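Local coordinates for protein aldehyde reductase YahK (Escherichia coli, PDB 1UUF) that reduces a wide range of aldehydes to their primary alcohols with NADPH, as a zinc-dependent dehydrogenase that carries two zinc ions in each subunit, at residues V333-M338 with V356-V361; I54-V59 with Q169-A174; Q33-M38 with Q343-Y348. One frame throughout, in Å; residues are numbered along the deposited sequence.

Contact 1: V333-M338 with V356-V361; sequences VADIEM and VKYRFV
The carbonyl oxygen of Asp335 receives the N-H of Tyr358 in a short, almost straight bond, O to N 2.7 Å with 173° at the hydrogen. The peptide bond before Tyr358 is cis. The next N-H, that of Arg359, reaches the same oxygen as well, but at 124° this second bond is weak. Glu337 then uses both of its backbone polar atoms: its N gives a hydrogen to Arg359 O at 2.9 Å, and its O accepts from Val361 N at 3.1 Å, so that it bridges the two neighbours of Phe360, the residue lying opposite. The CA of Phe360 adds a C-H...O contact to Glu337 O. This is the ladder of two parallel strands, 336-339 and 359-363, which helix 344-352 connects in a beta-alpha-beta crossover, and strand 359-363 pairs on its other side with strand 49-58 of the GroES-like domain of this zinc-containing alcohol dehydrogenase.

With CG anti to the backbone N (chi1 -176°), the extended chain of Glu337 runs alongside the Phe360 ring, its CD 3.7 Å from CE2. Its carboxylate has two kinds of partner: OE2 forms a salt bridge with Arg350, while OE1 takes a hydrogen from a water at 2.6 Å that in turn accepts from Lys357 N at 2.9 Å. Asp335 keeps its own carboxylate beside the Tyr358 ring, OD2 to CD1 3.9 Å, and OD1 pairs with Lys212. On the sheet face that carries Ile336 and Val361 their CG2 methyls meet at 3.6 Å. The chain of Arg359 starts from that face and leads away from the neighbouring strand, its NE in a salt bridge with Glu83.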
# COMPACT_ATOMS: atom_id res chain seq x y z
N VAL A 333 -2.98 -27.93 -10.69
CA VAL A 333 -3.12 -27.53 -12.08
C VAL A 333 -4.35 -26.66 -12.18
O VAL A 333 -5.14 -26.57 -11.23
CB VAL A 333 -3.31 -28.74 -13.03
CG1 VAL A 333 -2.10 -29.66 -12.96
CG2 VAL A 333 -4.58 -29.50 -12.67
N ALA A 334 -4.53 -26.00 -13.32
CA ALA A 334 -5.69 -25.15 -13.53
C ALA A 334 -6.86 -26.00 -14.00
O ALA A 334 -6.66 -27.09 -14.54
CB ALA A 334 -5.37 -24.09 -14.58
N ASP A 335 -8.08 -25.53 -13.76
CA ASP A 335 -9.27 -26.23 -14.23
C ASP A 335 -9.50 -25.61 -15.60
O ASP A 335 -9.72 -24.40 -15.70
CB ASP A 335 -10.47 -25.96 -13.31
CG ASP A 335 -10.22 -26.43 -11.89
OD1 ASP A 335 -9.54 -27.46 -11.71
OD2 ASP A 335 -10.72 -25.77 -10.95
N ILE A 336 -9.45 -26.42 -16.64
CA ILE A 336 -9.55 -25.89 -17.99
C ILE A 336 -10.61 -26.46 -18.90
O ILE A 336 -11.23 -27.49 -18.61
CB ILE A 336 -8.20 -26.07 -18.72
CG1 ILE A 336 -7.97 -27.56 -19.00
CG2 ILE A 336 -7.06 -25.55 -17.86
CD1 ILE A 336 -6.75 -27.86 -19.85
N GLU A 337 -10.81 -25.77 -20.02
CA GLU A 337 -11.73 -26.20 -21.06
C GLU A 337 -10.90 -26.08 -22.33
O GLU A 337 -10.54 -24.98 -22.74
CB GLU A 337 -12.96 -25.31 -21.17
CG GLU A 337 -13.94 -25.84 -22.20
CD GLU A 337 -15.23 -25.07 -22.25
OE1 GLU A 337 -15.69 -24.60 -21.18
OE2 GLU A 337 -15.80 -24.94 -23.36
N MET A 338 -10.60 -27.22 -22.94
CA MET A 338 -9.79 -27.25 -24.15
C MET A 338 -10.60 -26.80 -25.36
O MET A 338 -11.76 -27.19 -25.52
CB MET A 338 -9.25 -28.66 -24.37
CG MET A 338 -8.11 -28.73 -25.37
SD MET A 338 -7.39 -30.38 -25.40
CE MET A 338 -6.37 -30.33 -23.93
N VAL A 356 -16.78 -19.73 -18.09
CA VAL A 356 -15.75 -20.75 -18.25
C VAL A 356 -15.27 -21.17 -16.86
O VAL A 356 -15.21 -20.35 -15.94
CB VAL A 356 -14.56 -20.23 -19.10
CG1 VAL A 356 -13.85 -19.09 -18.38
CG2 VAL A 356 -13.59 -21.37 -19.38
N LYS A 357 -14.94 -22.45 -16.71
CA LYS A 357 -14.49 -22.97 -15.43
C LYS A 357 -13.15 -23.70 -15.52
O LYS A 357 -13.12 -24.93 -15.64
CB LYS A 357 -15.55 -23.91 -14.84
CG LYS A 357 -16.85 -23.22 -14.47
CD LYS A 357 -17.86 -24.17 -13.83
CE LYS A 357 -18.35 -25.23 -14.80
NZ LYS A 357 -17.28 -26.19 -15.22
N TYR A 358 -12.04 -22.97 -15.47
CA TYR A 358 -12.06 -21.51 -15.31
C TYR A 358 -11.08 -20.86 -16.27
O TYR A 358 -10.85 -19.65 -16.21
CB TYR A 358 -11.66 -21.13 -13.88
CG TYR A 358 -12.70 -21.51 -12.87
CD1 TYR A 358 -12.76 -22.81 -12.36
CD2 TYR A 358 -13.67 -20.60 -12.48
CE1 TYR A 358 -13.77 -23.18 -11.48
CE2 TYR A 358 -14.69 -20.96 -11.61
CZ TYR A 358 -14.73 -22.25 -11.11
OH TYR A 358 -15.75 -22.61 -10.26
N ARG A 359 -10.51 -21.67 -17.16
CA ARG A 359 -9.53 -21.17 -18.10
C ARG A 359 -9.62 -21.92 -19.42
O ARG A 359 -9.67 -23.15 -19.45
CB ARG A 359 -8.13 -21.35 -17.52
CG ARG A 359 -7.37 -20.06 -17.22
CD ARG A 359 -6.89 -19.40 -18.50
NE ARG A 359 -5.95 -18.31 -18.25
CZ ARG A 359 -6.27 -17.14 -17.71
NH1 ARG A 359 -7.53 -16.89 -17.38
NH2 ARG A 359 -5.34 -16.21 -17.53
N PHE A 360 -9.64 -21.18 -20.52
CA PHE A 360 -9.66 -21.81 -21.83
C PHE A 360 -8.21 -22.11 -22.19
O PHE A 360 -7.31 -21.32 -21.89
CB PHE A 360 -10.24 -20.89 -22.90
CG PHE A 360 -11.73 -20.76 -22.85
CD1 PHE A 360 -12.33 -19.56 -22.47
CD2 PHE A 360 -12.55 -21.83 -23.20
CE1 PHE A 360 -13.71 -19.43 -22.43
CE2 PHE A 360 -13.93 -21.71 -23.16
CZ PHE A 360 -14.52 -20.51 -22.78
N VAL A 361 -7.98 -23.27 -22.80
CA VAL A 361 -6.64 -23.64 -23.24
C VAL A 361 -6.73 -24.16 -24.66
O VAL A 361 -7.50 -25.08 -24.96
CB VAL A 361 -6.02 -24.73 -22.33
CG1 VAL A 361 -4.69 -25.20 -22.91
CG2 VAL A 361 -5.78 -24.15 -20.95
O HOH W 1 -15.61 -24.57 -18.57

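Contact 2: I54-V59 with Q169-A174; sequences IAYCGV and QLAAVA
Ala171 sets its methyl squarely on the ring of Tyr56: CB stands 3.6 Å from the ring centroid and only 8° off the ring normal, a CH-pi contact over the centre of the face. The CA of Ala171 lies over the same face, nearer the rim, at 3.6 Å from CD1 of Tyr56, so the first turn of helix 170-173 rests on the flat of the ring. Tyr56 has CG anti to its carbonyl carbon (chi1 -54°), which places the start of the ring between strand and helix.

Leu170 approaches obliquely, with its CB 4.1 Å from CE1 of Tyr56, while its CD1 reaches the methyl of Ala55 at 4.4 Å. Past the ring, the strand comes close to the other segment through its main chain, where Ala174 CB sits 4.0 Å from Gly58 N. The contact across the two segments is therefore apolar, one aromatic face against small aliphatic groups.

Ala55 and Tyr56 both lie opposite Val85 of strand 84-91, forming a classic beta bulge, and strand 49-58 belongs to the sheet of the GroES-like domain, leading directly toward the catalytic zinc ligand Cys60.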
# COMPACT_ATOMS: atom_id res chain seq x y z
N ILE A 54 5.06 -25.86 -29.48
CA ILE A 54 3.96 -25.57 -28.56
C ILE A 54 2.84 -26.60 -28.59
O ILE A 54 2.27 -26.90 -29.64
CB ILE A 54 3.39 -24.17 -28.83
CG1 ILE A 54 4.50 -23.13 -28.69
CG2 ILE A 54 2.27 -23.86 -27.84
CD1 ILE A 54 4.05 -21.70 -28.93
N ALA A 55 2.51 -27.14 -27.42
CA ALA A 55 1.45 -28.12 -27.31
C ALA A 55 0.14 -27.44 -26.94
O ALA A 55 -0.90 -27.71 -27.55
CB ALA A 55 1.81 -29.18 -26.27
N TYR A 56 0.19 -26.56 -25.95
CA TYR A 56 -1.00 -25.85 -25.50
C TYR A 56 -0.70 -24.42 -25.11
O TYR A 56 0.43 -24.08 -24.74
CB TYR A 56 -1.63 -26.56 -24.30
CG TYR A 56 -1.92 -28.02 -24.53
CD1 TYR A 56 -0.99 -29.00 -24.15
CD2 TYR A 56 -3.08 -28.43 -25.17
CE1 TYR A 56 -1.23 -30.35 -24.41
CE2 TYR A 56 -3.33 -29.77 -25.45
CZ TYR A 56 -2.40 -30.72 -25.06
OH TYR A 56 -2.62 -32.05 -25.35
N CYS A 57 -1.72 -23.57 -25.19
CA CYS A 57 -1.58 -22.17 -24.80
C CYS A 57 -2.85 -21.70 -24.12
O CYS A 57 -3.93 -21.75 -24.71
CB CYS A 57 -1.28 -21.29 -26.02
SG CYS A 57 -0.91 -19.56 -25.56
N GLY A 58 -2.72 -21.24 -22.88
CA GLY A 58 -3.87 -20.75 -22.15
C GLY A 58 -4.33 -19.42 -22.72
O GLY A 58 -3.54 -18.67 -23.30
N VAL A 59 -5.62 -19.13 -22.57
CA VAL A 59 -6.17 -17.87 -23.07
C VAL A 59 -6.34 -16.92 -21.89
O VAL A 59 -7.09 -17.20 -20.96
CB VAL A 59 -7.52 -18.11 -23.77
CG1 VAL A 59 -8.07 -16.80 -24.32
CG2 VAL A 59 -7.34 -19.12 -24.91
N GLN A 169 -0.78 -34.01 -17.96
CA GLN A 169 -1.35 -32.80 -17.38
C GLN A 169 -0.85 -31.50 -18.02
O GLN A 169 -1.16 -30.42 -17.53
CB GLN A 169 -1.06 -32.75 -15.88
CG GLN A 169 -2.03 -33.55 -15.04
CD GLN A 169 -1.75 -33.42 -13.56
OE1 GLN A 169 -2.63 -33.63 -12.73
NE2 GLN A 169 -0.51 -33.08 -13.22
N LEU A 170 -0.09 -31.61 -19.11
CA LEU A 170 0.45 -30.43 -19.77
C LEU A 170 -0.53 -29.30 -20.04
O LEU A 170 -0.24 -28.14 -19.74
CB LEU A 170 1.12 -30.82 -21.10
CG LEU A 170 2.64 -30.95 -21.08
CD1 LEU A 170 3.12 -31.08 -22.52
CD2 LEU A 170 3.27 -29.73 -20.43
N ALA A 171 -1.68 -29.62 -20.63
CA ALA A 171 -2.67 -28.61 -20.95
C ALA A 171 -3.14 -27.84 -19.72
O ALA A 171 -3.31 -26.62 -19.76
CB ALA A 171 -3.87 -29.24 -21.64
N ALA A 172 -3.36 -28.57 -18.62
CA ALA A 172 -3.83 -27.95 -17.38
C ALA A 172 -2.74 -27.14 -16.69
O ALA A 172 -3.03 -26.32 -15.82
CB ALA A 172 -4.37 -29.03 -16.44
N VAL A 173 -1.49 -27.37 -17.08
CA VAL A 173 -0.36 -26.63 -16.51
C VAL A 173 -0.21 -25.27 -17.19
O VAL A 173 0.26 -24.30 -16.59
CB VAL A 173 0.95 -27.43 -16.68
CG1 VAL A 173 2.15 -26.57 -16.32
CG2 VAL A 173 0.91 -28.68 -15.82
N ALA A 174 -0.62 -25.20 -18.46
CA ALA A 174 -0.50 -23.98 -19.24
C ALA A 174 -0.86 -22.67 -18.54
O ALA A 174 -0.05 -21.75 -18.49
CB ALA A 174 -1.29 -24.12 -20.55

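Contact 3: Q33-M38 with Q343-Y348; sequences QPLEPM and QINEAY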
# COMPACT_ATOMS: atom_id res chain seq x y z
N GLN A 33 -10.86 -6.57 -36.21
CA GLN A 33 -10.87 -7.82 -36.96
C GLN A 33 -10.71 -9.03 -36.05
O GLN A 33 -9.81 -9.07 -35.21
CB GLN A 33 -9.75 -7.83 -38.00
CG GLN A 33 -10.07 -7.08 -39.28
CD GLN A 33 -8.88 -6.96 -40.20
OE1 GLN A 33 -7.96 -6.18 -39.94
NE2 GLN A 33 -8.87 -7.73 -41.28
N PRO A 34 -11.61 -10.02 -36.18
CA PRO A 34 -11.53 -11.22 -35.35
C PRO A 34 -10.25 -11.99 -35.65
O PRO A 34 -9.68 -11.85 -36.73
CB PRO A 34 -12.78 -12.00 -35.76
CG PRO A 34 -13.74 -10.91 -36.13
CD PRO A 34 -12.87 -9.99 -36.94
N LEU A 35 -9.80 -12.79 -34.69
CA LEU A 35 -8.59 -13.57 -34.89
C LEU A 35 -8.80 -14.53 -36.06
O LEU A 35 -9.87 -15.12 -36.20
CB LEU A 35 -8.26 -14.37 -33.63
CG LEU A 35 -7.91 -13.57 -32.37
CD1 LEU A 35 -7.82 -14.52 -31.17
CD2 LEU A 35 -6.59 -12.84 -32.57
N GLU A 36 -7.78 -14.67 -36.89
CA GLU A 36 -7.85 -15.55 -38.05
C GLU A 36 -6.51 -16.22 -38.31
O GLU A 36 -5.48 -15.80 -37.79
CB GLU A 36 -8.27 -14.75 -39.28
CG GLU A 36 -7.36 -13.56 -39.58
CD GLU A 36 -7.79 -12.78 -40.80
OE1 GLU A 36 -7.66 -13.32 -41.93
OE2 GLU A 36 -8.25 -11.63 -40.64
N PRO A 37 -6.52 -17.29 -39.12
CA PRO A 37 -5.28 -18.01 -39.44
C PRO A 37 -4.28 -17.13 -40.18
O PRO A 37 -4.65 -16.32 -41.03
CB PRO A 37 -5.77 -19.17 -40.31
CG PRO A 37 -7.16 -19.41 -39.81
CD PRO A 37 -7.69 -18.01 -39.66
N MET A 38 -3.00 -17.29 -39.84
CA MET A 38 -1.94 -16.54 -40.49
C MET A 38 -0.60 -17.23 -40.28
O MET A 38 -0.39 -17.90 -39.27
CB MET A 38 -1.87 -15.10 -39.95
CG MET A 38 -1.68 -14.98 -38.45
SD MET A 38 -1.37 -13.27 -37.93
CE MET A 38 -2.98 -12.53 -38.13
N GLN A 343 -11.46 -21.38 -32.36
CA GLN A 343 -12.57 -21.07 -31.47
C GLN A 343 -12.21 -19.98 -30.46
O GLN A 343 -12.97 -19.71 -29.53
CB GLN A 343 -12.99 -22.34 -30.72
CG GLN A 343 -13.69 -23.37 -31.61
CD GLN A 343 -13.95 -24.69 -30.91
OE1 GLN A 343 -14.88 -25.41 -31.26
NE2 GLN A 343 -13.12 -25.02 -29.92
N ILE A 344 -11.06 -19.35 -30.65
CA ILE A 344 -10.63 -18.32 -29.71
C ILE A 344 -11.56 -17.11 -29.63
O ILE A 344 -11.77 -16.56 -28.55
CB ILE A 344 -9.19 -17.85 -30.02
CG1 ILE A 344 -8.27 -19.07 -30.12
CG2 ILE A 344 -8.70 -16.95 -28.90
CD1 ILE A 344 -6.86 -18.74 -30.57
N ASN A 345 -12.11 -16.68 -30.77
CA ASN A 345 -13.01 -15.53 -30.75
C ASN A 345 -14.24 -15.82 -29.89
O ASN A 345 -14.67 -14.97 -29.11
CB ASN A 345 -13.45 -15.17 -32.17
CG ASN A 345 -12.30 -14.69 -33.03
OD1 ASN A 345 -11.66 -13.68 -32.72
ND2 ASN A 345 -12.03 -15.40 -34.11
N GLU A 346 -14.79 -17.02 -30.03
CA GLU A 346 -15.95 -17.42 -29.25
C GLU A 346 -15.55 -17.53 -27.78
O GLU A 346 -16.35 -17.24 -26.88
CB GLU A 346 -16.50 -18.77 -29.73
CG GLU A 346 -16.98 -18.77 -31.18
CD GLU A 346 -15.88 -19.11 -32.17
OE1 GLU A 346 -14.87 -18.39 -32.22
OE2 GLU A 346 -16.04 -20.11 -32.91
N ALA A 347 -14.32 -17.96 -27.54
CA ALA A 347 -13.81 -18.10 -26.18
C ALA A 347 -13.77 -16.73 -25.50
O ALA A 347 -14.16 -16.60 -24.34
CB ALA A 347 -12.41 -18.71 -26.21
N TYR A 348 -13.30 -15.72 -26.22
CA TYR A 348 -13.24 -14.38 -25.65
C TYR A 348 -14.62 -13.94 -25.17
O TYR A 348 -14.77 -13.43 -24.06
CB TYR A 348 -12.72 -13.36 -26.67
CG TYR A 348 -11.24 -13.46 -27.00
CD1 TYR A 348 -10.34 -14.01 -26.09
CD2 TYR A 348 -10.75 -12.96 -28.20
CE1 TYR A 348 -8.97 -14.06 -26.37
CE2 TYR A 348 -9.38 -12.99 -28.49
CZ TYR A 348 -8.50 -13.55 -27.58
OH TYR A 348 -7.16 -13.58 -27.87
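Leu35 N donates to OD1 of Asn345 at 2.9 Å, arriving in the plane of the carboxamide on a lone pair, with 150° at the hydrogen. The other half of the same amide answers: ND2 of Asn345 gives a hydrogen to Leu35 O at 3.0 Å, again in the carbonyl plane and on a lone pair, and this bond is straighter at 163°. One carboxamide thus grips both backbone polar atoms of a single residue, and the pair of bonds holds it flat and fixes which way round it sits. Asn345 has CG anti to its carbonyl carbon (chi1 -66°), which carries CG out from the first turn of the helix on the side of Leu35. Its OD1 also lies 3.6 Å from CB of Pro34. An alanine here would probably leave the N-H and C=O of Leu35 without these mates and open a gap beside the Pro34 ring.

Beside this pair of hydrogen bonds, Leu35 brings CD1 to two side chains of the helix: it meets CG2 of Ile344 at 3.4 Å, tighter than usual van der Waals contact, and CE2 of Tyr348 at 3.5 Å. The leucine chain crosses each of these two side chains at about a right angle. The hydroxyl of Tyr348 is hydrogen-bonded to that of Tyr149.

Segment 33-38 runs into strand 36-39, which pairs with strand 24-27, and Val26 of that partner touches both Leu35 and Ile344; helix 61-68 packs on Leu35 through Val67 and also covers Tyr348, while Ile344 rests on Ile362 of strand 359-363.

How the contacts relate
The centres of contacts 1 and 2 lie about 10 Å apart, and the two share one sheet, since strands 359-363 and 49-58 are neighbours in it: Phe360 O to Val59 N is 2.9 Å, a probable hydrogen bond, and Met338 CE packs on Tyr56 CE2 at 3.4 Å. Contact 3 is more distant, its centre about 17 Å from that of contact 1 and about 18 Å from that of contact 2, yet its helix 344-352 is the connection between the two strands of contact 1, and Tyr348 CE1 meets Val59 CG1 at 3.5 Å. The side chain of Arg359 comes within about 5 Å of a zinc ion, near its ligands Cys60 and Cys178; that of Tyr348 stays about 10 Å from a zinc.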